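Local coordinates for attaching and effacing protein, pathogenesis factor (Escherichia coli, PDB 4E9L), which serves as the adhesin FdeC of the intimin/invasin family, probably presenting a row of immunoglobulin-like domains that help the bacterium attach to host cells, at residues Ser364-Gly369 with Leu375-Arg380; Asp101-Val104 with Thr108-Ala111. All blocks are in the same frame, centred on the assembly; numbering follows the deposited sequence. Where two conformers were deposited one is given.

Interaction 1. Residues Ser364-Gly369 with Leu375-Arg380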
ATOM      1  N   SER A 364     -28.645 -19.224 -21.774  1.00 13.46           N
ATOM      2  CA  SER A 364     -28.052 -20.306 -22.575  1.00 13.64           C
ATOM      3  C   SER A 364     -29.159 -21.186 -23.150  1.00 17.13           C
ATOM      4  O   SER A 364     -30.216 -21.341 -22.542  1.00 17.09           O
ATOM      5  CB  SER A 364     -27.124 -21.172 -21.722  1.00 18.91           C
ATOM      6  OG  SER A 364     -26.574 -22.252 -22.465  1.00 29.19           O
ATOM      7  N   THR A 365     -28.897 -21.793 -24.299  1.00 12.38           N
ATOM      8  CA  THR A 365     -29.840 -22.710 -24.923  1.00 12.92           C
ATOM      9  C   THR A 365     -29.427 -24.105 -24.513  1.00 16.62           C
ATOM     10  O   THR A 365     -28.284 -24.513 -24.752  1.00 16.47           O
ATOM     11  CB  THR A 365     -29.807 -22.574 -26.458  1.00 19.10           C
ATOM     12  OG1 THR A 365     -30.271 -21.260 -26.825  1.00 18.32           O
ATOM     13  CG2 THR A 365     -30.659 -23.631 -27.151  1.00 14.28           C
ATOM     14  N   LEU A 366     -30.346 -24.826 -23.897  1.00 11.76           N
ATOM     15  CA  LEU A 366     -30.102 -26.199 -23.509  1.00 12.15           C
ATOM     16  C   LEU A 366     -30.693 -27.087 -24.577  1.00 16.02           C
ATOM     17  O   LEU A 366     -31.890 -27.011 -24.811  1.00 15.30           O
ATOM     18  CB  LEU A 366     -30.771 -26.517 -22.135  1.00 11.71           C
ATOM     19  CG  LEU A 366     -30.661 -27.969 -21.643  1.00 16.98           C
ATOM     20  CD1 LEU A 366     -29.196 -28.351 -21.384  1.00 16.93           C
ATOM     21  CD2 LEU A 366     -31.535 -28.197 -20.391  1.00 19.15           C
ATOM     22  N   THR A 367     -29.886 -27.980 -25.145  1.00 11.41           N
ATOM     23  CA  THR A 367     -30.364 -28.990 -26.084  1.00 11.68           C
ATOM     24  C   THR A 367     -30.523 -30.258 -25.254  1.00 16.49           C
ATOM     25  O   THR A 367     -29.568 -30.736 -24.621  1.00 13.45           O
ATOM     26  CB  THR A 367     -29.416 -29.227 -27.265  1.00 17.82           C
ATOM     27  OG1 THR A 367     -29.224 -27.998 -27.959  1.00 19.72           O
ATOM     28  CG2 THR A 367     -29.982 -30.280 -28.267  1.00 18.04           C
ATOM     29  N   LEU A 368     -31.730 -30.800 -25.254  1.00 13.72           N
ATOM     30  CA  LEU A 368     -31.979 -32.002 -24.476  1.00 15.21           C
ATOM     31  C   LEU A 368     -31.315 -33.216 -25.127  1.00 17.41           C
ATOM     32  O   LEU A 368     -31.021 -33.201 -26.313  1.00 17.35           O
ATOM     33  CB  LEU A 368     -33.506 -32.199 -24.270  1.00 15.44           C
ATOM     34  CG  LEU A 368     -34.190 -31.328 -23.204  1.00 19.62           C
ATOM     35  CD1 LEU A 368     -33.499 -31.440 -21.833  1.00 19.84           C
ATOM     36  CD2 LEU A 368     -34.307 -29.841 -23.650  1.00 22.37           C
ATOM     37  N   GLY A 369     -31.047 -34.230 -24.337  1.00 15.40           N
ATOM     38  CA  GLY A 369     -30.411 -35.450 -24.807  1.00 15.22           C
ATOM     39  C   GLY A 369     -31.403 -36.429 -25.397  1.00 18.66           C
ATOM     40  O   GLY A 369     -32.557 -36.070 -25.648  1.00 15.77           O
ATOM     41  N   LEU A 375     -34.210 -34.835 -15.278  1.00 15.51           N
ATOM     42  CA  LEU A 375     -32.913 -34.243 -15.535  1.00 14.55           C
ATOM     43  C   LEU A 375     -32.623 -33.189 -14.473  1.00 19.43           C
ATOM     44  O   LEU A 375     -33.386 -32.227 -14.350  1.00 18.00           O
ATOM     45  CB  LEU A 375     -32.823 -33.587 -16.938  1.00 13.47           C
ATOM     46  CG  LEU A 375     -31.474 -32.914 -17.299  1.00 18.29           C
ATOM     47  CD1 LEU A 375     -30.347 -33.961 -17.467  1.00 19.40           C
ATOM     48  CD2 LEU A 375     -31.573 -32.148 -18.623  1.00 17.19           C
ATOM     49  N   SER A 376     -31.500 -33.359 -13.746  1.00 16.10           N
ATOM     50  CA  SER A 376     -31.044 -32.408 -12.742  0.50 16.18           C
ATOM     51  C   SER A 376     -29.952 -31.553 -13.407  1.00 19.59           C
ATOM     52  O   SER A 376     -28.992 -32.102 -13.961  1.00 19.46           O
ATOM     53  CB  SER A 376     -30.541 -33.150 -11.504  0.50 20.06           C
ATOM     54  OG  SER A 376     -29.604 -32.407 -10.747  0.50 28.76           O
ATOM     55  N   VAL A 377     -30.139 -30.225 -13.418  1.00 15.68           N
ATOM     56  CA  VAL A 377     -29.204 -29.305 -14.059  1.00 13.92           C
ATOM     57  C   VAL A 377     -28.526 -28.418 -12.998  1.00 18.41           C
ATOM     58  O   VAL A 377     -29.196 -27.600 -12.355  1.00 17.79           O
ATOM     59  CB  VAL A 377     -29.913 -28.466 -15.176  1.00 15.80           C
ATOM     60  CG1 VAL A 377     -28.944 -27.515 -15.856  1.00 16.09           C
ATOM     61  CG2 VAL A 377     -30.578 -29.357 -16.215  1.00 14.49           C
ATOM     62  N   MET A 378     -27.205 -28.570 -12.838  1.00 15.11           N
ATOM     63  CA  MET A 378     -26.472 -27.788 -11.852  1.00 16.09           C
ATOM     64  C   MET A 378     -25.551 -26.788 -12.533  1.00 20.03           C
ATOM     65  O   MET A 378     -24.538 -27.183 -13.131  1.00 20.05           O
ATOM     66  CB  MET A 378     -25.728 -28.683 -10.830  1.00 19.06           C
ATOM     67  CG  MET A 378     -24.884 -27.897  -9.797  1.00 21.61           C
ATOM     68  SD  MET A 378     -25.761 -26.602  -8.840  1.00 25.30           S
ATOM     69  CE  MET A 378     -26.806 -27.643  -7.753  1.00 20.98           C
ATOM     70  N   PRO A 379     -25.911 -25.483 -12.493  1.00 16.67           N
ATOM     71  CA  PRO A 379     -25.033 -24.470 -13.089  1.00 15.36           C
ATOM     72  C   PRO A 379     -23.722 -24.398 -12.296  1.00 19.81           C
ATOM     73  O   PRO A 379     -23.684 -24.693 -11.083  1.00 18.95           O
ATOM     74  CB  PRO A 379     -25.836 -23.176 -12.966  1.00 16.40           C
ATOM     75  CG  PRO A 379     -26.702 -23.386 -11.786  1.00 22.23           C
ATOM     76  CD  PRO A 379     -27.067 -24.849 -11.821  1.00 18.72           C
ATOM     77  N   ARG A 380     -22.662 -24.021 -12.995  1.00 16.76           N
ATOM     78  CA  ARG A 380     -21.323 -23.924 -12.435  1.00 18.24           C
ATOM     79  C   ARG A 380     -20.716 -22.573 -12.760  1.00 22.94           C
ATOM     80  O   ARG A 380     -20.828 -22.090 -13.899  1.00 20.42           O
ATOM     81  CB  ARG A 380     -20.430 -25.051 -13.014  1.00 21.46           C
ATOM     82  CG  ARG A 380     -20.705 -26.424 -12.430  1.00 28.16           C
ATOM     83  CD  ARG A 380     -19.894 -26.571 -11.161  1.00 35.23           C
ATOM     84  NE  ARG A 380     -20.213 -27.791 -10.431  1.00 46.00           N
ATOM     85  CZ  ARG A 380     -19.462 -28.884 -10.443  1.00 59.83           C
ATOM     86  NH1 ARG A 380     -18.342 -28.919 -11.157  1.00 47.74           N
ATOM     87  NH2 ARG A 380     -19.826 -29.953  -9.745  1.00 44.19           N
TER
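Leu375 pushes its CD2 methyl into the angle between Leu366 of strand 361-367 and Leu368 just beyond its end. The tightest approach is to Leu368, whose CD1 lies 3.8 Å from CD2 of Leu375, the two side chains meeting at a slant; CD2 of Leu366 stands 4.3 Å from that same methyl. Leu366 bridges to the next inward residue as well, its CD2 resting 4.4 Å from CG2 of Val377.

Strands 361-367 and 373-381 belong to the two facing sheets of an immunoglobulin-like beta sandwich, and their CA atoms stay 10.0 Å apart at Leu366 and Val377, a gap bridged by side chains. Leu375 reaches across it because CG is anti to the backbone N (chi1 179°), which extends the branch from its strand. Leu368 starts out obliquely; with CG anti to the carbonyl carbon instead (chi1 -78°), its CD1 is brought round to Leu375. Phe338 of strand 337-339 packs on Leu366, Leu375 and Val377, while Val395 covers Leu368 and Leu375.

Branched aliphatic residues suit this interior, since their methyls fill the interlayer without bringing in polar groups that would need partners. All the contacts between the segments are apolar, which implies that dispersion and the hydrophobic effect hold the two layers together here.

Interaction 2. Residues Asp101-Val104 with Thr108-Ala111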
ATOM      1  N   ASP A 101      20.213  18.006  17.920  1.00 14.94           N
ATOM      2  CA  ASP A 101      20.039  16.733  17.255  1.00 15.89           C
ATOM      3  C   ASP A 101      18.713  16.915  16.470  1.00 22.47           C
ATOM      4  O   ASP A 101      17.936  17.833  16.765  1.00 22.63           O
ATOM      5  CB  ASP A 101      19.993  15.576  18.260  1.00 18.25           C
ATOM      6  CG  ASP A 101      19.769  14.204  17.633  1.00 33.56           C
ATOM      7  OD1 ASP A 101      20.037  14.050  16.407  1.00 33.86           O
ATOM      8  OD2 ASP A 101      19.292  13.296  18.352  1.00 39.71           O
ATOM      9  N   LYS A 102      18.509  16.135  15.412  1.00 20.08           N
ATOM     10  CA  LYS A 102      17.330  16.311  14.561  1.00 20.24           C
ATOM     11  C   LYS A 102      17.178  17.703  13.883  1.00 22.18           C
ATOM     12  O   LYS A 102      16.062  18.253  13.843  1.00 22.56           O
ATOM     13  CB  LYS A 102      16.040  15.761  15.199  1.00 22.32           C
ATOM     14  CG  LYS A 102      16.169  14.276  15.510  1.00 32.25           C
ATOM     15  CD  LYS A 102      14.839  13.641  15.875  1.00 50.74           C
ATOM     16  CE  LYS A 102      14.995  12.334  16.628  1.00 60.61           C
ATOM     17  NZ  LYS A 102      15.955  11.387  15.986  1.00 67.29           N
ATOM     18  N   PRO A 103      18.262  18.314  13.335  1.00 17.77           N
ATOM     19  CA  PRO A 103      18.050  19.544  12.559  1.00 18.78           C
ATOM     20  C   PRO A 103      17.309  19.116  11.277  1.00 22.19           C
ATOM     21  O   PRO A 103      17.314  17.926  10.916  1.00 20.74           O
ATOM     22  CB  PRO A 103      19.476  19.999  12.243  1.00 20.16           C
ATOM     23  CG  PRO A 103      20.240  18.713  12.106  1.00 22.66           C
ATOM     24  CD  PRO A 103      19.670  17.861  13.222  1.00 18.82           C
ATOM     25  N   VAL A 104      16.650  20.057  10.622  1.00 20.37           N
ATOM     26  CA  VAL A 104      15.878  19.767   9.408  1.00 20.89           C
ATOM     27  C   VAL A 104      16.746  20.061   8.197  1.00 23.30           C
ATOM     28  O   VAL A 104      17.556  21.004   8.226  1.00 21.81           O
ATOM     29  CB  VAL A 104      14.556  20.605   9.407  1.00 26.00           C
ATOM     30  CG1 VAL A 104      13.686  20.322   8.172  1.00 25.39           C
ATOM     31  CG2 VAL A 104      13.749  20.349  10.689  1.00 26.32           C
ATOM     32  N   THR A 108      20.261  24.553   9.642  1.00 19.39           N
ATOM     33  CA  THR A 108      21.629  24.682  10.141  1.00 19.97           C
ATOM     34  C   THR A 108      21.838  23.857  11.401  1.00 24.40           C
ATOM     35  O   THR A 108      20.883  23.563  12.117  1.00 25.31           O
ATOM     36  CB  THR A 108      22.002  26.186  10.302  1.00 34.12           C
ATOM     37  OG1 THR A 108      23.384  26.286  10.636  1.00 46.36           O
ATOM     38  CG2 THR A 108      21.178  26.890  11.368  1.00 30.94           C
ATOM     39  N   VAL A 109      23.091  23.499  11.677  1.00 19.10           N
ATOM     40  CA  VAL A 109      23.474  22.750  12.880  1.00 17.53           C
ATOM     41  C   VAL A 109      24.823  23.308  13.368  1.00 20.63           C
ATOM     42  O   VAL A 109      25.662  23.706  12.544  1.00 21.28           O
ATOM     43  CB  VAL A 109      23.434  21.202  12.669  1.00 20.05           C
ATOM     44  CG1 VAL A 109      24.394  20.743  11.569  1.00 19.50           C
ATOM     45  CG2 VAL A 109      23.660  20.429  13.970  1.00 19.06           C
ATOM     46  N   THR A 110      25.001  23.425  14.688  1.00 14.20           N
ATOM     47  CA  THR A 110      26.254  23.990  15.196  1.00 15.23           C
ATOM     48  C   THR A 110      27.175  22.857  15.619  1.00 18.30           C
ATOM     49  O   THR A 110      26.719  21.937  16.273  1.00 15.53           O
ATOM     50  CB  THR A 110      25.990  24.973  16.351  1.00 22.35           C
ATOM     51  OG1 THR A 110      25.067  25.971  15.899  1.00 22.08           O
ATOM     52  CG2 THR A 110      27.276  25.642  16.863  1.00 20.53           C
ATOM     53  N   ALA A 111      28.466  22.943  15.270  1.00 17.29           N
ATOM     54  CA  ALA A 111      29.473  21.970  15.699  1.00 16.10           C
ATOM     55  C   ALA A 111      30.276  22.634  16.804  1.00 18.84           C
ATOM     56  O   ALA A 111      30.750  23.752  16.624  1.00 18.26           O
ATOM     57  CB  ALA A 111      30.391  21.595  14.540  1.00 17.07           C
TER
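The chain runs as an irregular loop through Asp101-Val104, turns back, and enters strand 108-114, so that Pro103 and Val109 come opposite one another with their CA atoms 6.3 Å apart. This is the connection between the first two strands, 95-99 and 108-114, of an immunoglobulin-like beta sandwich, the invasin domain 3 type. Lys102 takes a left-handed backbone conformation (phi 60°, psi 43°), which bends the loop just before the proline. Beside this bend, the Lys102 N-H makes a weak hydrogen bond of 2.8 Å to OD1 of Asp101. Both charged residues are exposed, as befits the outer side of a loop.

Pro103 instead turns its ring inward. Its CG lies 4.1 Å from CB of Val109, the branching carbon of the valine. Proline suits the place: its ring restricts phi to a value compatible with the extended backbone found here, and supplies a compact apolar surface. The ring also touches Val185 and Val187 of strand 183-187, while Val109 packs on Leu98 and Ile158; Leu160 touches both. A backbone hydrogen bond between Pro103 and Val188, just past strand 183-187 of the other sheet, joins the loop to that layer.

At Thr108, the start of the strand, CB points away from the loop, and OG1 hydrogen-bonds to the backbone O of Ile158. Thr108 meets the proline through its main chain: Pro103 CB rests 3.8 Å from Thr108 O.

Interaction 2 comes first along the chain, at strands 95-99 and 108-114, and interaction 1 follows on strands 361-367 and 373-381; another sandwich, including strands 198-201 to 278-290, lies between them. Their centres are 77 Å apart on opposite sides of the chain's centre, and the nearest atoms about 58 Å, so they share no sheet. Each nevertheless serves the same kind of sandwich: residues 101-104 pack the loop between two strands against the start of the second, whereas 364-369 with 375-380 join two layers. Self-contained cores in series make this piece of a larger protein an elongated run of immunoglobulin-like domains, consistent with an adhesin reaching out from the cell surface.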